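Long-range contact in nucleoside diphosphate kinase (Aquifex aeolicus, PDB 3ZTP), which probably transfers the gamma phosphate of ATP to nucleoside diphosphates by a ping-pong mechanism through a phosphorylated enzyme intermediate: residues A2-L7 and G79-K84. Residues are numbered along the deposited sequence; the frame is centred on the assembly and turned at random.
Sequences AVERTL and GEDAIK
Glu4 meets the first turn of helix 82-90 with its carboxylate: OE1 accepts the backbone N-H of Ile83 at 3.1 Å, the donor lying nearly on the line of the C-O bond. CG stands anti to the carbonyl carbon (chi1 -64°) and the chain runs extended beyond it, crossing the Ile83 side chain at about a right angle, with CD 4.0 Å from Ile83 CD1. The packing is closest beyond the carboxylate, where Ala82 CB lies 3.6 Å from Glu4 O, and Ile83 CG1 sits 3.8 Å from Thr6 CB; both Ala82 and Thr6 are buried. Even here a water bridges Thr6 OG1 and Ile83 O. In the ferredoxin-like fold of this family, strands 72-78 and 3-10 run antiparallel at the centre of the sheet, and the pairing continues at Glu4 and Gly79, whose N-H groups each bond the other's carbonyl. A type II turn, Gly79 to Ala82, then leads into the helix, while Asp81 N-H points almost straight at Ala2 O (N-H...O angle 176°). The looser, wetter side starts at Ala2, the first modelled residue, where Ala2 N bonds Glu80 OE2 at 2.7 Å, on the syn side but 32° out of the carboxylate plane. A water accepts from Ala2 N and donates to Glu4 OE2. Glu4 OE1 and Asp81 OD1 stay 4.4 Å apart, and a second water donates to both while accepting Lys84 N-H, which would be expected to ease their repulsion.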
# COMPACT_ATOMS: atom_id res chain seq x y z
N ALA A 2 -8.93 -14.62 25.65
CA ALA A 2 -8.31 -13.32 25.42
C ALA A 2 -8.70 -12.80 24.04
O ALA A 2 -9.07 -13.57 23.18
CB ALA A 2 -6.80 -13.44 25.52
N VAL A 3 -8.60 -11.49 23.85
CA VAL A 3 -8.80 -10.89 22.53
C VAL A 3 -7.63 -11.23 21.64
O VAL A 3 -6.46 -11.04 22.00
CB VAL A 3 -8.96 -9.38 22.63
CG1 VAL A 3 -9.05 -8.74 21.24
CG2 VAL A 3 -10.19 -9.03 23.46
N GLU A 4 -7.95 -11.71 20.45
CA GLU A 4 -6.95 -12.17 19.50
C GLU A 4 -7.21 -11.58 18.12
O GLU A 4 -8.31 -11.11 17.82
CB GLU A 4 -7.01 -13.70 19.38
CG GLU A 4 -6.66 -14.42 20.67
CD GLU A 4 -6.88 -15.92 20.63
OE1 GLU A 4 -7.54 -16.43 19.71
OE2 GLU A 4 -6.39 -16.60 21.56
N ARG A 5 -6.19 -11.61 17.27
CA ARG A 5 -6.34 -11.31 15.86
C ARG A 5 -6.00 -12.52 15.02
O ARG A 5 -5.06 -13.27 15.31
CB ARG A 5 -5.41 -10.17 15.45
CG ARG A 5 -5.81 -8.84 16.00
CD ARG A 5 -4.79 -7.77 15.69
NE ARG A 5 -5.26 -6.47 16.18
CZ ARG A 5 -4.56 -5.35 16.12
NH1 ARG A 5 -3.35 -5.37 15.59
NH2 ARG A 5 -5.06 -4.22 16.61
N THR A 6 -6.77 -12.74 13.96
CA THR A 6 -6.50 -13.84 13.05
C THR A 6 -6.63 -13.33 11.63
O THR A 6 -7.27 -12.31 11.40
CB THR A 6 -7.43 -15.04 13.33
OG1 THR A 6 -6.95 -16.13 12.56
CG2 THR A 6 -8.89 -14.77 12.96
N LEU A 7 -6.02 -14.02 10.69
CA LEU A 7 -6.10 -13.63 9.28
C LEU A 7 -7.04 -14.58 8.56
O LEU A 7 -6.89 -15.80 8.68
CB LEU A 7 -4.72 -13.70 8.63
CG LEU A 7 -4.73 -13.18 7.18
CD1 LEU A 7 -4.67 -11.67 7.12
CD2 LEU A 7 -3.66 -13.81 6.32
N GLY A 79 -11.21 -10.31 17.94
CA GLY A 79 -12.25 -10.57 18.92
C GLY A 79 -11.82 -11.60 19.94
O GLY A 79 -10.77 -12.21 19.82
N GLU A 80 -12.63 -11.78 20.97
CA GLU A 80 -12.35 -12.79 21.99
C GLU A 80 -12.22 -14.18 21.36
O GLU A 80 -13.08 -14.59 20.58
CB GLU A 80 -13.48 -12.78 23.01
CG GLU A 80 -13.35 -13.83 24.10
CD GLU A 80 -12.13 -13.62 24.97
OE1 GLU A 80 -11.72 -12.46 25.17
OE2 GLU A 80 -11.59 -14.63 25.45
N ASP A 81 -11.13 -14.88 21.67
CA ASP A 81 -10.93 -16.25 21.22
C ASP A 81 -11.06 -16.33 19.69
O ASP A 81 -11.50 -17.34 19.16
CB ASP A 81 -11.95 -17.17 21.92
CG ASP A 81 -11.52 -18.63 21.96
OD1 ASP A 81 -10.30 -18.95 21.96
OD2 ASP A 81 -12.44 -19.48 22.07
N ALA A 82 -10.61 -15.31 18.98
CA ALA A 82 -10.85 -15.22 17.52
C ALA A 82 -10.27 -16.37 16.74
O ALA A 82 -10.88 -16.82 15.78
CB ALA A 82 -10.33 -13.91 16.96
N ILE A 83 -9.09 -16.85 17.10
CA ILE A 83 -8.46 -17.86 16.27
C ILE A 83 -9.30 -19.13 16.24
O ILE A 83 -9.64 -19.65 15.17
CB ILE A 83 -7.00 -18.13 16.72
CG1 ILE A 83 -6.15 -16.88 16.46
CG2 ILE A 83 -6.44 -19.36 15.99
CD1 ILE A 83 -4.86 -16.83 17.26
N LYS A 84 -9.69 -19.62 17.40
CA LYS A 84 -10.51 -20.82 17.48
C LYS A 84 -11.93 -20.57 16.94
O LYS A 84 -12.50 -21.41 16.25
CB LYS A 84 -10.58 -21.33 18.91
CG LYS A 84 -11.55 -22.47 19.15
CD LYS A 84 -11.58 -22.84 20.63
CE LYS A 84 -12.53 -23.99 20.92
NZ LYS A 84 -12.53 -24.33 22.37
O HOH W 1 -8.21 -17.03 23.74
O HOH W 2 -8.50 -18.85 19.96
O HOH W 3 -8.44 -18.48 12.75